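Local coordinates for protein DyP2 (PDB 4G2C) that is a multifunctional haem dye-decolorizing peroxidase from a lignin-reactive bacterium that also binds manganese and probably oxidises dyes and related aromatic substrates with hydrogen peroxide, at residues L202-A207 and G377-R382; F215-G220 and R311-T316. All coordinates share one frame; numbering follows the deposited sequence.

Contact 1 of 2, residues L202-A207 and G377-R382. With ACT (acetate ion), chain O.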
loop_
_atom_site.group_PDB
_atom_site.type_symbol
_atom_site.label_atom_id
_atom_site.label_comp_id
_atom_site.label_asym_id
_atom_site.label_seq_id
_atom_site.Cartn_x
_atom_site.Cartn_y
_atom_site.Cartn_z
ATOM N N LEU A 202 8.794 -10.857 -2.243
ATOM C CA LEU A 202 9.899 -11.184 -1.353
ATOM C C LEU A 202 10.193 -9.940 -0.536
ATOM O O LEU A 202 10.583 -8.902 -1.091
ATOM C CB LEU A 202 11.134 -11.599 -2.157
ATOM C CG LEU A 202 12.398 -11.866 -1.339
ATOM C CD1 LEU A 202 12.273 -13.172 -0.547
ATOM C CD2 LEU A 202 13.655 -11.853 -2.223
ATOM N N GLY A 203 9.957 -10.028 0.770
ATOM C CA GLY A 203 10.160 -8.888 1.649
ATOM C C GLY A 203 11.618 -8.504 1.810
ATOM O O GLY A 203 12.487 -9.370 1.864
ATOM N N LEU A 204 11.891 -7.204 1.884
ATOM C CA LEU A 204 13.246 -6.709 2.129
ATOM C C LEU A 204 13.336 -6.002 3.473
ATOM O O LEU A 204 12.417 -5.288 3.877
ATOM C CB LEU A 204 13.653 -5.692 1.065
ATOM C CG LEU A 204 13.565 -5.991 -0.428
ATOM C CD1 LEU A 204 13.881 -4.703 -1.204
ATOM C CD2 LEU A 204 14.522 -7.108 -0.801
ATOM N N ALA A 205 14.455 -6.167 4.152
ATOM C CA ALA A 205 14.672 -5.486 5.422
ATOM C C ALA A 205 16.059 -4.850 5.477
ATOM O O ALA A 205 16.990 -5.317 4.814
ATOM C CB ALA A 205 14.489 -6.464 6.595
ATOM N N ASN A 206 16.194 -3.785 6.261
ATOM C CA ASN A 206 17.516 -3.227 6.539
ATOM C C ASN A 206 18.121 -3.779 7.848
ATOM O O ASN A 206 17.507 -4.614 8.542
ATOM C CB ASN A 206 17.518 -1.679 6.494
ATOM C CG ASN A 206 16.720 -1.040 7.629
ATOM O OD1 ASN A 206 16.376 -1.690 8.619
ATOM N ND2 ASN A 206 16.409 0.240 7.474
ATOM N N ALA A 207 19.329 -3.319 8.165
ATOM C CA ALA A 207 20.073 -3.827 9.325
ATOM C C ALA A 207 19.351 -3.543 10.641
ATOM O O ALA A 207 19.565 -4.228 11.642
ATOM C CB ALA A 207 21.493 -3.236 9.344
ATOM N N GLY A 377 1.365 -3.725 0.603
ATOM C CA GLY A 377 2.189 -4.118 -0.526
ATOM C C GLY A 377 3.341 -5.029 -0.155
ATOM O O GLY A 377 3.659 -5.208 1.020
ATOM N N GLN A 378 3.962 -5.634 -1.161
ATOM C CA GLN A 378 5.183 -6.396 -0.932
ATOM C C GLN A 378 6.103 -6.201 -2.122
ATOM O O GLN A 378 5.636 -6.118 -3.267
ATOM C CB GLN A 378 4.879 -7.880 -0.695
ATOM C CG GLN A 378 6.080 -8.742 -0.290
ATOM C CD GLN A 378 6.855 -8.185 0.888
ATOM O OE1 GLN A 378 7.591 -7.212 0.750
ATOM N NE2 GLN A 378 6.697 -8.804 2.054
ATOM N N THR A 379 7.403 -6.072 -1.850
ATOM C CA THR A 379 8.387 -5.956 -2.931
ATOM C C THR A 379 8.506 -7.235 -3.769
ATOM O O THR A 379 8.221 -8.340 -3.302
ATOM C CB THR A 379 9.784 -5.606 -2.386
ATOM O OG1 THR A 379 10.072 -6.416 -1.233
ATOM C CG2 THR A 379 9.850 -4.133 -1.999
ATOM N N TYR A 380 8.943 -7.085 -5.007
ATOM C CA TYR A 380 9.259 -8.255 -5.812
ATOM C C TYR A 380 10.606 -8.120 -6.508
ATOM O O TYR A 380 11.118 -7.014 -6.706
ATOM C CB TYR A 380 8.171 -8.502 -6.847
ATOM C CG TYR A 380 8.179 -7.522 -7.993
ATOM C CD1 TYR A 380 8.946 -7.763 -9.132
ATOM C CD2 TYR A 380 7.415 -6.354 -7.948
ATOM C CE1 TYR A 380 8.949 -6.866 -10.200
ATOM C CE2 TYR A 380 7.409 -5.457 -9.011
ATOM C CZ TYR A 380 8.179 -5.720 -10.134
ATOM O OH TYR A 380 8.187 -4.840 -11.197
ATOM N N GLY A 381 11.161 -9.262 -6.902
ATOM C CA GLY A 381 12.415 -9.296 -7.622
ATOM C C GLY A 381 13.579 -9.724 -6.740
ATOM O O GLY A 381 13.540 -9.595 -5.515
ATOM N N ARG A 382 14.625 -10.250 -7.363
ATOM C CA ARG A 382 15.836 -10.560 -6.620
ATOM C C ARG A 382 16.965 -9.708 -7.161
ATOM O O ARG A 382 17.021 -9.419 -8.352
ATOM C CB ARG A 382 16.182 -12.048 -6.705
ATOM C CG ARG A 382 15.207 -12.967 -5.970
ATOM C CD ARG A 382 15.751 -14.391 -5.900
ATOM N NE ARG A 382 15.036 -15.230 -4.940
ATOM C CZ ARG A 382 15.320 -15.287 -3.638
ATOM N NH1 ARG A 382 16.301 -14.540 -3.129
ATOM N NH2 ARG A 382 14.618 -16.086 -2.840
HETATM C C ACT O . 3.766 -1.263 1.908
HETATM O O ACT O . 3.120 -1.320 2.985
HETATM O OXT ACT O . 3.147 -0.893 0.875
HETATM C CH3 ACT O . 5.218 -1.633 1.858
HETATM O O HOH W 1 11.907 -8.071 -3.680
HETATM O O HOH W 2 10.001 -5.121 1.429
#
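Leu-202 meets Thr-379 through both its backbone polar atoms. Its N gives a hydrogen bond to Thr-379 O (2.8 Å), while its O accepts a short one from Thr-379 OG1 (2.5 Å). OG1 reaches it because chi1 of 44° sets the hydroxyl between the backbone N and the carbonyl carbon. Water 1 bridges Leu-202 O to Gly-381 O. The side chain of Leu-202 crosses Arg-382 at about a right angle, laying CD2 over one face of the guanidinium, off centre, 3.9 Å from NH1. At Gly-203 the bare CA rests 3.2 Å from Gln-378 OE1. That oxygen takes the Thr-379 N–H in its amide plane, on a lone pair, and NE2 is bound to Arg-64 O. With an alanine in place of Gln-378, Thr-379 N and Arg-64 O would probably lose their amide partner and a gap open beside Gly-203. Leu-204 sets CG 3.6 Å from Thr-379 OG1, and its N donates to water 2, which donates to OG1. The hydroxyl thus gives one bond and takes another, which should hold its rotation; with the Leu-202 N bond and the waters it joins strands 193-205 and 374-380, from separate antiparallel sheets of the DyP alpha+beta fold.

Contact 2 of 2, residues F215-G220 and R311-T316; sequences FGYVDG and RFEDGT. With MN (manganese (II) ion), chain D; HEM (protoporphyrin IX containing Fe), chain C.
A manganese ligand doubles as the lid of an aromatic ring: Glu-313 binds the ion through OE2 at 2.2 Å and lays its own CG over the face of Tyr-217. This CH-pi contact is almost exactly centred, with CG 3.5 Å from the ring centroid and 3° off the normal. The glutamate can do both because its chain bends at chi2 (149°), carrying the carboxylate past the ring toward the metal, its plane turned 59° from that of the ring. Tyr-217 OH hydrogen-bonds water 3, itself a manganese ligand, so the phenol belongs to the second shell; Glu-287 supplies a further ligand to the ion. At the ring edge, near its plane, Arg-311 O lies 3.2 Å from CE2. At the root of the side chain, Tyr-217 CB packs against the haem methyl CMA at 3.6 Å.

The backbones join through Val-218 N, which donates to Glu-313 O (3.0 Å). Val-218 CG2 packs on Gly-315 N at 3.3 Å, and water 4 links Val-218 O to Phe-312 O. The loop 311-316 is braced from within: Asp-314 OD1 receives Thr-316 N in an Asx turn as well as the Thr-316 hydroxyl, and Arg-311 NH1 reaches Gly-315 O in the guanidinium plane while also binding Gly-331 O. The outer part of the Arg-311 chain passes one haem propionate, with CD 3.9 Å from its CAA and NE near O1A.

The metal site and the haem pocket thus share one wall, in which Tyr-217 touches the haem with its CB and holds a manganese-bound water with its hydroxyl. A tyrosine so placed could couple the manganese site to the haem, as would suit a peroxidase that probably oxidises manganese.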
loop_
_atom_site.group_PDB
_atom_site.type_symbol
_atom_site.label_atom_id
_atom_site.label_comp_id
_atom_site.label_asym_id
_atom_site.label_seq_id
_atom_site.Cartn_x
_atom_site.Cartn_y
_atom_site.Cartn_z
ATOM N N PHE A 215 14.302 1.226 -3.555
ATOM C CA PHE A 215 15.138 2.424 -3.578
ATOM C C PHE A 215 15.966 2.547 -2.304
ATOM O O PHE A 215 16.829 3.434 -2.204
ATOM C CB PHE A 215 14.313 3.702 -3.784
ATOM C CG PHE A 215 13.586 3.756 -5.100
ATOM C CD1 PHE A 215 14.069 3.084 -6.208
ATOM C CD2 PHE A 215 12.412 4.477 -5.221
ATOM C CE1 PHE A 215 13.389 3.140 -7.428
ATOM C CE2 PHE A 215 11.732 4.541 -6.430
ATOM C CZ PHE A 215 12.227 3.866 -7.536
ATOM N N GLY A 216 15.695 1.664 -1.342
ATOM C CA GLY A 216 16.422 1.628 -0.081
ATOM C C GLY A 216 15.720 2.244 1.129
ATOM O O GLY A 216 16.273 2.290 2.235
ATOM N N TYR A 217 14.487 2.706 0.945
ATOM C CA TYR A 217 13.832 3.467 2.012
ATOM C C TYR A 217 12.858 2.601 2.813
ATOM O O TYR A 217 12.105 1.814 2.244
ATOM C CB TYR A 217 13.097 4.684 1.448
ATOM C CG TYR A 217 13.988 5.711 0.816
ATOM C CD1 TYR A 217 14.586 5.471 -0.421
ATOM C CD2 TYR A 217 14.229 6.934 1.443
ATOM C CE1 TYR A 217 15.400 6.413 -1.016
ATOM C CE2 TYR A 217 15.056 7.891 0.853
ATOM C CZ TYR A 217 15.635 7.621 -0.376
ATOM O OH TYR A 217 16.461 8.548 -0.972
ATOM N N VAL A 218 12.889 2.760 4.130
ATOM C CA VAL A 218 11.890 2.156 4.991
ATOM C C VAL A 218 10.507 2.399 4.387
ATOM O O VAL A 218 10.144 3.518 4.072
ATOM C CB VAL A 218 11.946 2.737 6.417
ATOM C CG1 VAL A 218 10.803 2.173 7.266
ATOM C CG2 VAL A 218 13.276 2.419 7.069
ATOM N N ASP A 219 9.730 1.346 4.193
ATOM C CA ASP A 219 8.430 1.565 3.595
ATOM C C ASP A 219 7.367 0.958 4.500
ATOM O O ASP A 219 7.654 0.055 5.280
ATOM C CB ASP A 219 8.390 1.025 2.154
ATOM C CG ASP A 219 8.393 -0.490 2.089
ATOM O OD1 ASP A 219 8.808 -1.143 3.070
ATOM O OD2 ASP A 219 7.972 -1.041 1.051
ATOM N N GLY A 220 6.152 1.472 4.440
ATOM C CA GLY A 220 5.100 0.949 5.303
ATOM C C GLY A 220 5.241 1.229 6.791
ATOM O O GLY A 220 4.905 0.385 7.612
ATOM N N ARG A 311 11.420 11.136 3.732
ATOM C CA ARG A 311 12.197 10.509 4.794
ATOM C C ARG A 311 13.558 10.109 4.225
ATOM O O ARG A 311 13.688 9.874 3.032
ATOM C CB ARG A 311 11.511 9.255 5.323
ATOM C CG ARG A 311 10.162 9.419 6.007
ATOM C CD ARG A 311 9.569 8.011 6.343
ATOM N NE ARG A 311 8.253 8.048 6.989
ATOM C CZ ARG A 311 8.045 7.962 8.303
ATOM N NH1 ARG A 311 9.075 7.812 9.147
ATOM N NH2 ARG A 311 6.803 8.010 8.778
ATOM N N PHE A 312 14.569 10.045 5.080
ATOM C CA PHE A 312 15.836 9.409 4.726
ATOM C C PHE A 312 15.635 7.896 4.618
ATOM O O PHE A 312 14.623 7.349 5.058
ATOM C CB PHE A 312 16.909 9.729 5.779
ATOM C CG PHE A 312 17.269 11.179 5.833
ATOM C CD1 PHE A 312 18.250 11.694 5.002
ATOM C CD2 PHE A 312 16.591 12.044 6.680
ATOM C CE1 PHE A 312 18.571 13.035 5.040
ATOM C CE2 PHE A 312 16.900 13.385 6.717
ATOM C CZ PHE A 312 17.893 13.883 5.896
ATOM N N GLU A 313 16.603 7.209 4.038
ATOM C CA GLU A 313 16.487 5.764 3.913
ATOM C C GLU A 313 16.097 5.037 5.203
ATOM O O GLU A 313 15.433 3.984 5.147
ATOM C CB GLU A 313 17.740 5.174 3.272
ATOM C CG GLU A 313 17.717 5.370 1.768
ATOM C CD GLU A 313 19.099 5.512 1.170
ATOM O OE1 GLU A 313 19.898 4.548 1.279
ATOM O OE2 GLU A 313 19.379 6.598 0.590
ATOM N N ASP A 314 16.421 5.633 6.351
ATOM C CA ASP A 314 16.350 4.909 7.626
ATOM C C ASP A 314 15.069 4.864 8.500
ATOM O O ASP A 314 15.159 4.350 9.597
ATOM C CB ASP A 314 17.563 5.223 8.528
ATOM C CG ASP A 314 17.459 6.571 9.191
ATOM O OD1 ASP A 314 16.704 7.407 8.666
ATOM O OD2 ASP A 314 18.131 6.796 10.228
ATOM N N GLY A 315 13.916 5.423 8.142
ATOM C CA GLY A 315 13.721 6.640 7.429
ATOM C C GLY A 315 13.283 7.685 8.483
ATOM O O GLY A 315 12.131 7.749 8.950
ATOM N N THR A 316 14.258 8.490 8.875
ATOM C CA THR A 316 14.052 9.726 9.604
ATOM C C THR A 316 13.206 10.702 8.770
ATOM O O THR A 316 13.516 10.963 7.596
ATOM C CB THR A 316 15.426 10.334 9.905
ATOM O OG1 THR A 316 16.232 9.333 10.542
ATOM C CG2 THR A 316 15.310 11.550 10.811
HETATM MN MN MN D . 20.309 8.135 -0.720
HETATM C CHA HEM C . 4.716 6.013 2.334
HETATM C CHB HEM C . 7.604 4.370 -1.214
HETATM C CHC HEM C . 3.759 3.658 -4.095
HETATM C CHD HEM C . 1.020 6.015 -0.875
HETATM C C1A HEM C . 5.832 5.616 1.636
HETATM C C2A HEM C . 7.184 5.607 2.154
HETATM C C3A HEM C . 7.972 5.149 1.173
HETATM C C4A HEM C . 7.153 4.852 0.011
HETATM C CMA HEM C . 9.497 4.960 1.244
HETATM C CAA HEM C . 7.596 6.050 3.586
HETATM C CBA HEM C . 7.408 4.878 4.554
HETATM C CGA HEM C . 5.994 4.800 5.083
HETATM O O1A HEM C . 5.477 5.793 5.627
HETATM O O2A HEM C . 5.357 3.732 4.969
HETATM C C1B HEM C . 6.838 4.034 -2.321
HETATM C C2B HEM C . 7.298 3.469 -3.589
HETATM C C3B HEM C . 6.218 3.278 -4.372
HETATM C C4B HEM C . 5.049 3.690 -3.634
HETATM C CMB HEM C . 8.777 3.178 -3.949
HETATM C CAB HEM C . 6.135 2.693 -5.799
HETATM C CBB HEM C . 7.118 1.933 -6.288
HETATM C C1C HEM C . 2.697 4.307 -3.504
HETATM C C2C HEM C . 1.400 4.550 -4.114
HETATM C C3C HEM C . 0.641 5.188 -3.208
HETATM C C4C HEM C . 1.437 5.371 -2.011
HETATM C CMC HEM C . 0.968 4.106 -5.541
HETATM C CAC HEM C . -0.808 5.701 -3.386
HETATM C CBC HEM C . -1.331 5.913 -4.604
HETATM C C1D HEM C . 1.734 6.179 0.292
HETATM C C2D HEM C . 1.164 6.654 1.526
HETATM C C3D HEM C . 2.322 6.628 2.511
HETATM C C4D HEM C . 3.466 6.166 1.790
HETATM C CMD HEM C . -0.295 7.072 1.776
HETATM C CAD HEM C . 2.315 7.049 3.967
HETATM C CBD HEM C . 2.308 8.563 3.916
HETATM C CGD HEM C . 2.147 8.985 5.349
HETATM O O1D HEM C . 1.143 8.556 5.977
HETATM O O2D HEM C . 3.053 9.703 5.852
HETATM N NA HEM C . 5.845 5.145 0.344
HETATM N NB HEM C . 5.463 4.146 -2.397
HETATM N NC HEM C . 2.685 4.825 -2.219
HETATM N ND HEM C . 3.083 5.906 0.493
HETATM FE FE HEM C . 4.370 5.155 -1.043
HETATM O O HOH W 3 18.953 9.329 0.732
HETATM O O HOH W 4 11.807 5.953 4.736
#

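In the fold
From the N terminus, the chain reaches contact 1 at the end of strand 193-205, in the first antiparallel sheet. It passes through the short strand 211-212 and enters loop 215-220, the first half of contact 2. Helix 280-293, which brings Glu-287 to the manganese, and helix 303-309 follow before loop 311-316 closes the inner loop of the chain. The outer loop closes only when strand 374-380 of the second sheet returns to 202-207, so contact 2 is nested within contact 1. Their centres are 13 Å apart, and Asn-206 ND2 packs on Val-218 CG2 at 3.8 Å. Contact 1 joins the two sheets; contact 2 connects two loops between haem and manganese.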